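Local coordinates for protein putative acetyl/propionyl-CoA carboxylase, alpha subunit (Methylibium petroleiphilum, PDB 2O1Q) that is a putative acetylacetone dioxygenase of the cupin superfamily that holds a zinc ion on histidines and probably acts as a metal-dependent oxidoreductase, at residues 33-38 / 137-142; 49-54 / 105-110; 60-65 / 119-124. All blocks are in the same frame, centred on the assembly; numbering follows the deposited sequence.

Contact 1 (33-38 / 137-142); sequences WKLLHV and EDAQGA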
ATOM      1  N   TRP A  33      15.211  20.854   0.441  1.00 17.58           N
ATOM      2  CA  TRP A  33      14.829  19.443   0.489  1.00 14.55           C
ATOM      3  C   TRP A  33      15.882  18.571  -0.179  1.00 13.57           C
ATOM      4  O   TRP A  33      16.662  19.085  -0.973  1.00 14.59           O
ATOM      5  CB  TRP A  33      13.434  19.236  -0.086  1.00 16.32           C
ATOM      6  CG  TRP A  33      13.280  19.242  -1.555  1.00 16.15           C
ATOM      7  CD1 TRP A  33      13.807  20.111  -2.426  1.00 17.72           C
ATOM      8  CD2 TRP A  33      12.493  18.330  -2.326  1.00 16.15           C
ATOM      9  NE1 TRP A  33      13.377  19.845  -3.687  1.00 21.04           N
ATOM     10  CE2 TRP A  33      12.609  18.712  -3.662  1.00 15.67           C
ATOM     11  CE3 TRP A  33      11.723  17.213  -2.010  1.00 17.42           C
ATOM     12  CZ2 TRP A  33      11.960  18.031  -4.692  1.00 16.32           C
ATOM     13  CZ3 TRP A  33      11.085  16.543  -3.028  1.00 20.97           C
ATOM     14  CH2 TRP A  33      11.235  16.942  -4.350  1.00 17.88           C
ATOM     15  N   LYS A  34      15.790  17.253   0.083  1.00 16.34           N
ATOM     16  CA  LYS A  34      16.488  16.177  -0.672  1.00 13.02           C
ATOM     17  C   LYS A  34      15.402  15.152  -0.868  1.00 13.68           C
ATOM     18  O   LYS A  34      14.834  14.656   0.108  1.00 16.83           O
ATOM     19  CB  LYS A  34      17.640  15.600   0.112  1.00 16.22           C
ATOM     20  CG  LYS A  34      18.679  16.656   0.471  1.00 18.00           C
ATOM     21  CD  LYS A  34      19.829  16.053   1.267  1.00 15.94           C
ATOM     22  CE  LYS A  34      20.777  17.130   1.714  1.00 22.14           C
ATOM     23  NZ  LYS A  34      22.015  16.584   2.358  1.00 20.26           N
ATOM     24  N   LEU A  35      15.132  14.814  -2.123  1.00 14.71           N
ATOM     25  CA  LEU A  35      14.348  13.653  -2.435  1.00 15.44           C
ATOM     26  C   LEU A  35      15.193  12.408  -2.267  1.00 16.04           C
ATOM     27  O   LEU A  35      16.279  12.335  -2.768  1.00 18.34           O
ATOM     28  CB  LEU A  35      13.811  13.716  -3.857  1.00 15.80           C
ATOM     29  CG  LEU A  35      12.871  12.595  -4.307  1.00 15.14           C
ATOM     30  CD1 LEU A  35      11.649  12.622  -3.397  1.00 17.34           C
ATOM     31  CD2 LEU A  35      12.493  12.779  -5.767  1.00 19.27           C
ATOM     32  N   LEU A  36      14.666  11.440  -1.525  1.00 16.18           N
ATOM     33  CA  LEU A  36      15.424  10.257  -1.158  1.00 15.76           C
ATOM     34  C   LEU A  36      14.987   9.030  -1.948  1.00 15.53           C
ATOM     35  O   LEU A  36      15.817   8.165  -2.310  1.00 16.63           O
ATOM     36  CB  LEU A  36      15.274   9.999   0.317  1.00 14.46           C
ATOM     37  CG  LEU A  36      15.860  11.085   1.233  1.00 14.27           C
ATOM     38  CD1 LEU A  36      15.468  10.765   2.698  1.00 17.13           C
ATOM     39  CD2 LEU A  36      17.374  11.272   1.022  1.00 16.93           C
ATOM     40  N   HIS A  37      13.706   8.967  -2.285  1.00 15.74           N
ATOM     41  CA  HIS A  37      13.179   7.764  -2.944  1.00 16.54           C
ATOM     42  C   HIS A  37      11.838   8.044  -3.586  1.00 15.88           C
ATOM     43  O   HIS A  37      10.998   8.780  -3.019  1.00 15.90           O
ATOM     44  CB  HIS A  37      13.058   6.595  -1.956  1.00 14.68           C
ATOM     45  CG  HIS A  37      12.337   5.402  -2.508  1.00 15.87           C
ATOM     46  ND1 HIS A  37      12.955   4.445  -3.276  1.00 16.52           N
ATOM     47  CD2 HIS A  37      11.053   5.021  -2.391  1.00 19.68           C
ATOM     48  CE1 HIS A  37      12.055   3.550  -3.658  1.00 18.64           C
ATOM     49  NE2 HIS A  37      10.897   3.864  -3.105  1.00 19.41           N
ATOM     50  N   VAL A  38      11.583   7.429  -4.719  1.00 14.76           N
ATOM     51  CA  VAL A  38      10.244   7.318  -5.268  1.00 13.36           C
ATOM     52  C   VAL A  38       9.953   5.848  -5.596  1.00 14.05           C
ATOM     53  O   VAL A  38      10.860   5.175  -6.122  1.00 14.87           O
ATOM     54  CB  VAL A  38       9.987   8.236  -6.489  1.00 13.07           C
ATOM     55  CG1 VAL A  38      10.197   9.728  -6.128  1.00 14.68           C
ATOM     56  CG2 VAL A  38      10.781   7.760  -7.740  1.00 15.44           C
ATOM     57  N   GLU A 137       6.014  11.423  -9.155  1.00 15.81           N
ATOM     58  CA  GLU A 137       6.505  11.799 -10.446  1.00 16.52           C
ATOM     59  C   GLU A 137       6.871  13.290 -10.494  1.00 17.33           C
ATOM     60  O   GLU A 137       7.856  13.684 -11.135  1.00 18.30           O
ATOM     61  CB  GLU A 137       5.452  11.440 -11.526  1.00 19.32           C
ATOM     62  CG  GLU A 137       5.909  11.518 -12.964  1.00 24.84           C
ATOM     63  CD  GLU A 137       4.754  11.285 -13.976  1.00 25.55           C
ATOM     64  OE1 GLU A 137       3.673  11.921 -13.826  1.00 35.23           O
ATOM     65  OE2 GLU A 137       4.951  10.503 -14.938  1.00 41.57           O
ATOM     66  N   ASP A 138       6.013  14.105  -9.901  1.00 14.67           N
ATOM     67  CA  ASP A 138       6.274  15.522  -9.768  1.00 14.33           C
ATOM     68  C   ASP A 138       7.504  15.769  -8.914  1.00 17.55           C
ATOM     69  O   ASP A 138       8.369  16.562  -9.237  1.00 17.33           O
ATOM     70  CB  ASP A 138       5.054  16.256  -9.232  1.00 13.31           C
ATOM     71  CG  ASP A 138       3.847  15.993 -10.068  1.00 19.11           C
ATOM     72  OD1 ASP A 138       3.830  16.463 -11.234  1.00 21.03           O
ATOM     73  OD2 ASP A 138       2.986  15.245  -9.579  1.00 22.61           O
ATOM     74  N   ALA A 139       7.592  15.053  -7.812  1.00 17.10           N
ATOM     75  CA  ALA A 139       8.750  15.147  -6.953  1.00 17.92           C
ATOM     76  C   ALA A 139      10.027  14.774  -7.652  1.00 17.19           C
ATOM     77  O   ALA A 139      10.998  15.484  -7.535  1.00 16.99           O
ATOM     78  CB  ALA A 139       8.555  14.306  -5.687  1.00 18.68           C
ATOM     79  N   GLN A 140      10.012  13.687  -8.385  1.00 16.88           N
ATOM     80  CA  GLN A 140      11.199  13.215  -9.053  1.00 14.78           C
ATOM     81  C   GLN A 140      11.616  14.225 -10.085  1.00 16.42           C
ATOM     82  O   GLN A 140      12.784  14.464 -10.263  1.00 17.02           O
ATOM     83  CB  GLN A 140      11.005  11.820  -9.631  1.00 16.44           C
ATOM     84  CG  GLN A 140      12.264  11.190 -10.187  1.00 17.08           C
ATOM     85  CD  GLN A 140      11.988   9.879 -10.906  1.00 20.55           C
ATOM     86  OE1 GLN A 140      11.158   9.819 -11.834  1.00 22.80           O
ATOM     87  NE2 GLN A 140      12.736   8.879 -10.563  1.00 20.45           N
ATOM     88  N   GLY A 141      10.667  14.807 -10.803  1.00 17.38           N
ATOM     89  CA  GLY A 141      11.007  15.755 -11.852  1.00 16.62           C
ATOM     90  C   GLY A 141      11.562  17.042 -11.249  1.00 17.47           C
ATOM     91  O   GLY A 141      12.497  17.614 -11.773  1.00 18.81           O
ATOM     92  N   ALA A 142      10.945  17.534 -10.181  1.00 16.81           N
ATOM     93  CA  ALA A 142      11.439  18.757  -9.529  1.00 17.55           C
ATOM     94  C   ALA A 142      12.838  18.540  -8.945  1.00 18.97           C
ATOM     95  O   ALA A 142      13.656  19.461  -8.952  1.00 20.74           O
ATOM     96  CB  ALA A 142      10.504  19.199  -8.461  1.00 17.38           C
TER
HETATM   97  O   HOH W   1      13.649  21.098  -6.292  1.00 25.37           O
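The indole of W33 meets the helix with its benzo edge: CH2 sits 3.5 Å from A139 O, which lies near the ring plane, and A139 CB also comes in at this edge. On one face the backbone N of L35 lies above the rim, because CG of W33 stands between its own backbone N and carbonyl carbon (chi1 78°) and the ring stays close to the strand. A142 CB approaches CZ2 obliquely at 4.2 Å. At the pyrrole end water 1 lies in the ring plane, accepts from W33 NE1 at 2.9 Å and donates to A142 O, so the polar link between strand and helix is made through water. The rings of F22 and W143 meet the indole edge-to-face.

L35 comes next, with CD2 3.6 Å from Q140 CA and CD1 4.2 Å from A139 CB. A classic beta bulge, in which L36 and H37 both face T46, precedes V38 and leaves it on the helix side together with W33 and L35. V38 and Q140 then cross at about a right angle, CG1 of V38 lying 4.2 Å from Q140 CB.

The axes of segments 137-142 and 33-38 run at 138°, 8.9 Å apart at their closest. This is apolar helix-on-sheet packing: the C-terminal helix of this cupin lies across the sheet face formed by strand 32-39 and its neighbour 44-51, where W33 packs on A47 and F49 and A139 on W45.

Contact 2 (49-54 / 105-110); sequences FDCPAG and TEFPVA. With ACT (acetate ion), chain G.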
ATOM      1  N   PHE A  49      13.574  17.448   4.661  1.00 17.49           N
ATOM      2  CA  PHE A  49      13.409  18.889   4.549  1.00 16.74           C
ATOM      3  C   PHE A  49      14.169  19.631   5.624  1.00 14.32           C
ATOM      4  O   PHE A  49      14.205  19.201   6.779  1.00 16.68           O
ATOM      5  CB  PHE A  49      11.935  19.251   4.669  1.00 15.11           C
ATOM      6  CG  PHE A  49      11.045  18.561   3.636  1.00 15.12           C
ATOM      7  CD1 PHE A  49      10.604  17.280   3.838  1.00 18.86           C
ATOM      8  CD2 PHE A  49      10.707  19.189   2.439  1.00 15.19           C
ATOM      9  CE1 PHE A  49       9.811  16.657   2.925  1.00 17.32           C
ATOM     10  CE2 PHE A  49       9.910  18.556   1.534  1.00 16.99           C
ATOM     11  CZ  PHE A  49       9.488  17.296   1.753  1.00 16.18           C
ATOM     12  N   ASP A  50      14.689  20.765   5.203  1.00 15.25           N
ATOM     13  CA  ASP A  50      15.451  21.698   6.041  1.00 17.44           C
ATOM     14  C   ASP A  50      14.656  22.987   5.994  1.00 16.21           C
ATOM     15  O   ASP A  50      14.549  23.614   4.948  1.00 17.58           O
ATOM     16  CB  ASP A  50      16.846  21.901   5.468  1.00 18.71           C
ATOM     17  CG  ASP A  50      17.674  22.837   6.304  1.00 25.88           C
ATOM     18  OD1 ASP A  50      17.689  22.652   7.531  1.00 36.10           O
ATOM     19  OD2 ASP A  50      18.290  23.736   5.742  1.00 26.84           O
ATOM     20  N   CYS A  51      14.120  23.401   7.131  1.00 17.28           N
ATOM     21  CA  CYS A  51      13.116  24.424   7.155  1.00 18.78           C
ATOM     22  C   CYS A  51      13.514  25.517   8.097  1.00 18.33           C
ATOM     23  O   CYS A  51      13.545  25.309   9.303  1.00 17.26           O
ATOM     24  CB  CYS A  51      11.805  23.838   7.614  1.00 15.99           C
ATOM     25  SG  CYS A  51      11.164  22.405   6.753  1.00 18.50           S
ATOM     26  N   PRO A  52      13.801  26.695   7.557  1.00 14.20           N
ATOM     27  CA  PRO A  52      14.181  27.820   8.385  1.00 13.88           C
ATOM     28  C   PRO A  52      13.073  28.202   9.336  1.00 16.24           C
ATOM     29  O   PRO A  52      11.943  27.967   9.033  1.00 15.92           O
ATOM     30  CB  PRO A  52      14.415  28.932   7.381  1.00 16.23           C
ATOM     31  CG  PRO A  52      14.795  28.176   6.172  1.00 16.59           C
ATOM     32  CD  PRO A  52      13.935  27.047   6.147  1.00 14.00           C
ATOM     33  N   ALA A  53      13.448  28.791  10.451  1.00 14.43           N
ATOM     34  CA  ALA A  53      12.454  29.390  11.339  1.00 11.79           C
ATOM     35  C   ALA A  53      11.600  30.369  10.559  1.00 14.54           C
ATOM     36  O   ALA A  53      12.135  31.161   9.750  1.00 16.06           O
ATOM     37  CB  ALA A  53      13.161  30.106  12.446  1.00 13.22           C
ATOM     38  N   GLY A  54      10.281  30.324  10.751  1.00 13.61           N
ATOM     39  CA  GLY A  54       9.378  31.204   9.995  1.00 12.92           C
ATOM     40  C   GLY A  54       8.823  30.620   8.705  1.00 11.54           C
ATOM     41  O   GLY A  54       7.988  31.241   8.041  1.00 14.36           O
ATOM     42  N   THR A 105       1.288  24.094   7.498  1.00 15.96           N
ATOM     43  CA  THR A 105       2.306  23.457   8.257  1.00 14.07           C
ATOM     44  C   THR A 105       3.434  24.438   8.308  1.00 14.23           C
ATOM     45  O   THR A 105       3.847  24.947   7.279  1.00 18.20           O
ATOM     46  CB  THR A 105       2.761  22.171   7.647  1.00 16.28           C
ATOM     47  OG1 THR A 105       1.658  21.239   7.642  1.00 21.41           O
ATOM     48  CG2 THR A 105       3.963  21.538   8.438  1.00 18.73           C
ATOM     49  N   GLU A 106       3.922  24.709   9.499  1.00 16.76           N
ATOM     50  CA  GLU A 106       4.914  25.775   9.674  1.00 15.38           C
ATOM     51  C   GLU A 106       5.928  25.408  10.741  1.00 16.66           C
ATOM     52  O   GLU A 106       5.689  24.554  11.580  1.00 16.48           O
ATOM     53  CB  GLU A 106       4.226  27.112   9.905  1.00 17.39           C
ATOM     54  CG  GLU A 106       3.482  27.229  11.168  1.00 19.17           C
ATOM     55  CD  GLU A 106       2.787  28.566  11.294  1.00 23.71           C
ATOM     56  OE1 GLU A 106       2.549  29.309  10.308  1.00 24.60           O
ATOM     57  OE2 GLU A 106       2.471  28.868  12.423  1.00 27.94           O
ATOM     58  N   PHE A 107       7.008  26.161  10.738  1.00 15.60           N
ATOM     59  CA  PHE A 107       8.231  25.879  11.482  1.00 14.78           C
ATOM     60  C   PHE A 107       8.654  27.066  12.304  1.00 15.33           C
ATOM     61  O   PHE A 107       9.353  27.948  11.860  1.00 15.27           O
ATOM     62  CB  PHE A 107       9.276  25.431  10.482  1.00 15.92           C
ATOM     63  CG  PHE A 107       8.853  24.220   9.738  1.00 13.94           C
ATOM     64  CD1 PHE A 107       9.054  22.973  10.284  1.00 15.55           C
ATOM     65  CD2 PHE A 107       8.152  24.331   8.531  1.00 14.33           C
ATOM     66  CE1 PHE A 107       8.553  21.829   9.611  1.00 17.38           C
ATOM     67  CE2 PHE A 107       7.677  23.238   7.899  1.00 18.16           C
ATOM     68  CZ  PHE A 107       7.897  21.975   8.447  1.00 17.52           C
ATOM     69  N   PRO A 108       8.154  27.148  13.539  1.00 16.00           N
ATOM     70  CA  PRO A 108       8.526  28.209  14.462  1.00 16.90           C
ATOM     71  C   PRO A 108       9.999  28.289  14.750  1.00 14.76           C
ATOM     72  O   PRO A 108      10.521  29.382  14.964  1.00 16.07           O
ATOM     73  CB  PRO A 108       7.773  27.845  15.737  1.00 19.30           C
ATOM     74  CG  PRO A 108       6.970  26.699  15.459  1.00 21.83           C
ATOM     75  CD  PRO A 108       7.142  26.250  14.099  1.00 17.65           C
ATOM     76  N   VAL A 109      10.676  27.136  14.671  1.00 15.32           N
ATOM     77  CA  VAL A 109      12.098  26.990  14.912  1.00 15.19           C
ATOM     78  C   VAL A 109      12.731  26.330  13.669  1.00 15.67           C
ATOM     79  O   VAL A 109      12.053  25.597  12.950  1.00 16.29           O
ATOM     80  CB  VAL A 109      12.278  26.089  16.197  1.00 20.34           C
ATOM     81  CG1 VAL A 109      13.731  25.732  16.439  1.00 24.07           C
ATOM     82  CG2 VAL A 109      11.685  26.825  17.412  1.00 21.76           C
ATOM     83  N   ALA A 110      13.996  26.630  13.406  1.00 16.86           N
ATOM     84  CA  ALA A 110      14.714  25.987  12.314  1.00 18.82           C
ATOM     85  C   ALA A 110      14.606  24.488  12.570  1.00 16.31           C
ATOM     86  O   ALA A 110      14.899  24.022  13.684  1.00 15.92           O
ATOM     87  CB  ALA A 110      16.116  26.452  12.314  1.00 18.12           C
TER
HETATM   88  C   ACT G 149       3.321  18.401   5.800  0.50 17.39           C
HETATM   89  O   ACT G 149       2.522  19.361   5.753  0.50 12.63           O
HETATM   90  OXT ACT G 149       2.835  17.347   5.328  0.50 12.73           O
HETATM   91  CH3 ACT G 149       4.717  18.420   6.364  0.50 19.54           C
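C51 lies flat over the ring of F107. Its SG stands 3.7 Å from the ring centroid and only 11° off the normal, a sulfur-aromatic contact over the face, while CB makes a CH-pi contact with the same face. CB is nearest CG of the ring and SG nearest CZ, both at 3.7 Å, so the CB-SG bond runs from the root of the phenyl group toward its tip. SG is anti to the carbonyl carbon of C51 (chi1 -54°), and this lays the sulfur over the ring.

The backbones meet beside this pair. G54 N donates to F107 O at 2.8 Å, and A53 CA adds a CA-H...O contact to the same oxygen. A second contact of this kind joins A110 CA to C51 O at 3.3 Å. Phi of G54 is positive, and at these backbone angles a CB would jam against the preceding carbonyl oxygen. The chain turns a corner at P108 and V109, bringing A110 back beside A53, where their CA atoms are 4.2 Å apart.

Toward the interior, T105 OG1 donates to acetate O at 2.8 Å; the acetate probably comes from the crystallisation liquor.

Further out, F113 meets F107 with the planes nearly parallel and stacks on F49, extending the aromatic layer. P52 O and V109 O accept from the hydroxyls of S55 and S111. C51 pairs through its backbone with S111 of strand 110-118, T105 with F57 of strand 55-62 and E106 with D76 of strand 74-77, while the ring of F107 packs on M75 and S55. The contact thus lies where turns connect the two large sheets.

Contact 3 (60-65 / 119-124); sequences HVHVGP and GPLTFV. With ZN (zinc ion), chain C.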
ATOM      1  N   HIS A  60      -2.603  22.155   1.799  1.00 17.10           N
ATOM      2  CA  HIS A  60      -2.642  20.914   1.083  1.00 14.16           C
ATOM      3  C   HIS A  60      -3.362  19.841   1.856  1.00 16.18           C
ATOM      4  O   HIS A  60      -3.591  19.956   3.087  1.00 18.63           O
ATOM      5  CB  HIS A  60      -1.235  20.454   0.682  1.00 16.97           C
ATOM      6  CG  HIS A  60      -0.367  20.099   1.830  1.00 17.55           C
ATOM      7  ND1 HIS A  60       0.436  21.012   2.466  1.00 18.89           N
ATOM      8  CD2 HIS A  60      -0.158  18.912   2.444  1.00 20.48           C
ATOM      9  CE1 HIS A  60       1.096  20.391   3.432  1.00 17.30           C
ATOM     10  NE2 HIS A  60       0.738  19.127   3.451  1.00 22.78           N
ATOM     11  N   VAL A  61      -3.743  18.803   1.124  1.00 14.83           N
ATOM     12  CA  VAL A  61      -4.425  17.598   1.642  1.00 17.00           C
ATOM     13  C   VAL A  61      -3.629  16.356   1.247  1.00 16.35           C
ATOM     14  O   VAL A  61      -3.159  16.247   0.110  1.00 18.49           O
ATOM     15  CB  VAL A  61      -5.848  17.523   1.160  1.00 19.45           C
ATOM     16  CG1 VAL A  61      -6.591  16.353   1.847  1.00 19.53           C
ATOM     17  CG2 VAL A  61      -6.562  18.840   1.469  1.00 14.98           C
ATOM     18  N   HIS A  62      -3.424  15.496   2.226  1.00 17.16           N
ATOM     19  CA  HIS A  62      -2.818  14.187   1.988  1.00 15.45           C
ATOM     20  C   HIS A  62      -3.868  13.208   1.491  1.00 17.38           C
ATOM     21  O   HIS A  62      -4.843  12.935   2.171  1.00 18.26           O
ATOM     22  CB  HIS A  62      -2.178  13.634   3.248  1.00 17.88           C
ATOM     23  CG  HIS A  62      -1.005  14.435   3.700  1.00 19.27           C
ATOM     24  ND1 HIS A  62       0.274  13.960   3.591  1.00 18.47           N
ATOM     25  CD2 HIS A  62      -0.898  15.719   4.145  1.00 20.82           C
ATOM     26  CE1 HIS A  62       1.118  14.879   4.044  1.00 20.28           C
ATOM     27  NE2 HIS A  62       0.439  15.980   4.295  1.00 17.53           N
ATOM     28  N   VAL A  63      -3.644  12.649   0.315  1.00 15.65           N
ATOM     29  CA  VAL A  63      -4.597  11.671  -0.264  1.00 16.29           C
ATOM     30  C   VAL A  63      -4.325  10.276   0.296  1.00 16.67           C
ATOM     31  O   VAL A  63      -5.170   9.423   0.186  1.00 16.49           O
ATOM     32  CB  VAL A  63      -4.652  11.653  -1.823  1.00 15.85           C
ATOM     33  CG1 VAL A  63      -4.822  13.065  -2.385  1.00 15.22           C
ATOM     34  CG2 VAL A  63      -3.506  10.890  -2.419  1.00 15.90           C
ATOM     35  N   GLY A  64      -3.128  10.041   0.859  1.00 15.22           N
ATOM     36  CA  GLY A  64      -2.802   8.811   1.527  1.00 15.43           C
ATOM     37  C   GLY A  64      -2.037   9.139   2.773  1.00 15.83           C
ATOM     38  O   GLY A  64      -1.665  10.297   3.051  1.00 15.06           O
ATOM     39  N   PRO A  65      -1.766   8.101   3.529  1.00 17.27           N
ATOM     40  CA  PRO A  65      -1.028   8.291   4.732  1.00 16.89           C
ATOM     41  C   PRO A  65       0.409   8.770   4.522  1.00 16.02           C
ATOM     42  O   PRO A  65       1.106   8.344   3.604  1.00 17.73           O
ATOM     43  CB  PRO A  65      -1.135   6.896   5.385  1.00 19.32           C
ATOM     44  CG  PRO A  65      -1.195   5.989   4.328  1.00 17.28           C
ATOM     45  CD  PRO A  65      -2.068   6.681   3.284  1.00 19.05           C
ATOM     46  N   GLY A 119       1.177   8.375  -1.930  1.00 13.74           N
ATOM     47  CA  GLY A 119       0.400   9.107  -2.886  1.00 15.86           C
ATOM     48  C   GLY A 119       0.669  10.606  -2.824  1.00 14.72           C
ATOM     49  O   GLY A 119       1.593  11.097  -2.150  1.00 15.24           O
ATOM     50  N   PRO A 120      -0.057  11.360  -3.656  1.00 16.20           N
ATOM     51  CA  PRO A 120       0.249  12.806  -3.744  1.00 17.38           C
ATOM     52  C   PRO A 120      -0.324  13.695  -2.690  1.00 17.25           C
ATOM     53  O   PRO A 120      -1.065  13.257  -1.816  1.00 18.53           O
ATOM     54  CB  PRO A 120      -0.368  13.203  -5.090  1.00 16.54           C
ATOM     55  CG  PRO A 120      -1.492  12.203  -5.345  1.00 17.75           C
ATOM     56  CD  PRO A 120      -0.999  10.907  -4.705  1.00 17.33           C
ATOM     57  N   LEU A 121       0.142  14.935  -2.708  1.00 17.98           N
ATOM     58  CA  LEU A 121      -0.478  16.012  -1.955  1.00 16.97           C
ATOM     59  C   LEU A 121      -1.337  16.810  -2.932  1.00 16.11           C
ATOM     60  O   LEU A 121      -0.864  17.175  -4.051  1.00 18.30           O
ATOM     61  CB  LEU A 121       0.564  16.925  -1.301  1.00 16.48           C
ATOM     62  CG  LEU A 121       1.596  16.239  -0.414  1.00 19.50           C
ATOM     63  CD1 LEU A 121       2.548  17.246   0.250  1.00 25.72           C
ATOM     64  CD2 LEU A 121       0.908  15.331   0.590  1.00 19.12           C
ATOM     65  N   THR A 122      -2.556  17.127  -2.503  1.00 17.41           N
ATOM     66  CA  THR A 122      -3.426  18.050  -3.227  1.00 14.85           C
ATOM     67  C   THR A 122      -3.252  19.443  -2.603  1.00 16.38           C
ATOM     68  O   THR A 122      -3.703  19.692  -1.494  1.00 16.93           O
ATOM     69  CB  THR A 122      -4.876  17.621  -3.210  1.00 16.98           C
ATOM     70  OG1 THR A 122      -4.954  16.286  -3.726  1.00 19.60           O
ATOM     71  CG2 THR A 122      -5.729  18.580  -4.038  1.00 18.67           C
ATOM     72  N   PHE A 123      -2.604  20.337  -3.341  1.00 15.68           N
ATOM     73  CA  PHE A 123      -2.524  21.707  -2.904  1.00 18.17           C
ATOM     74  C   PHE A 123      -3.825  22.390  -3.269  1.00 18.07           C
ATOM     75  O   PHE A 123      -4.318  22.208  -4.395  1.00 19.45           O
ATOM     76  CB  PHE A 123      -1.292  22.442  -3.473  1.00 15.50           C
ATOM     77  CG  PHE A 123       0.016  21.981  -2.860  1.00 15.16           C
ATOM     78  CD1 PHE A 123       0.679  20.875  -3.410  1.00 20.78           C
ATOM     79  CD2 PHE A 123       0.545  22.586  -1.770  1.00 20.33           C
ATOM     80  CE1 PHE A 123       1.851  20.375  -2.830  1.00 21.39           C
ATOM     81  CE2 PHE A 123       1.732  22.111  -1.179  1.00 18.33           C
ATOM     82  CZ  PHE A 123       2.381  20.989  -1.730  1.00 17.56           C
ATOM     83  N   VAL A 124      -4.380  23.123  -2.290  1.00 16.41           N
ATOM     84  CA  VAL A 124      -5.737  23.661  -2.370  1.00 19.04           C
ATOM     85  C   VAL A 124      -5.790  25.160  -2.172  1.00 21.33           C
ATOM     86  O   VAL A 124      -4.903  25.771  -1.602  1.00 23.87           O
ATOM     87  CB  VAL A 124      -6.688  22.960  -1.372  1.00 16.28           C
ATOM     88  CG1 VAL A 124      -6.823  21.470  -1.748  1.00 19.12           C
ATOM     89  CG2 VAL A 124      -6.264  23.158   0.087  1.00 21.15           C
TER
HETATM   90 ZN    ZN C 145       1.145  17.844   4.902  1.00 19.69          ZN
HETATM   91  O   HOH W   2      -0.577  11.374   0.133  1.00 14.87           O
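H60 and H62, packed against L121 of the facing strand, form the His-X-His metal motif characteristic of cupins. Their NE2 atoms bind the zinc ion at 2.0 and 2.1 Å, and H102 supplies the third histidine ligand.

L121 projects from the same face of the sheet as H60 and H62, its side chain lying alongside theirs, and reaches both imidazoles with its two methyl groups. CD2 sits over a face of H62, 3.5 Å from the ring centroid, and CD1 makes a longer CH-pi contact over a face of H60. The rotation of the H60 imidazole is fixed at its other nitrogen too, because ND1 bonds to A58 O. H60 CB in turn lies over a face of F123, 4.0 Å from the centroid.

Between the two ligands V61 and T122 form an antiparallel hydrogen-bonded pair: V61 N donates to T122 O and T122 N to V61 O, both at 2.8 Å. The V63 N to P120 O bond beyond them is weak, and water 2 accepts from G64 N (3.0 Å) and lies 2.8 Å from P120 O, bridging the two. Packing is tight here, with V63 CG2 3.4 Å from P120 CD.

Strand 121-124 continues the sheet to strand 130-134, where T122 touches V133 and F123 touches I134. F26 stacks on F123, and M115 and F117 of strand 110-118 lie against H62. On the outer side, V63 and P120 pack on P120 and V63 of the fourth subunit.

Overall arrangement
Contact 3 carries the metal site, and the other two belong to the sheets around it. Contacts 1 and 2 use strands 32-39 and 44-51, neighbours in one sheet, and touch where W33 CB meets F49 CD2 at 3.7 Å, although their centres are 20 Å apart. Contact 2 reaches the site through the acetate that T105 holds: this ion, probably from the crystallisation liquor, sits on the zinc ion with its O 2.2 Å away, while the side chain of F107 stays about 9 Å from the metal. Contacts 2 and 3 lie on opposite sides of the chain's centre, joined by strand 55-62. Contact 1, 15 Å from contact 3 between centres, closes a chain loop enclosing both others.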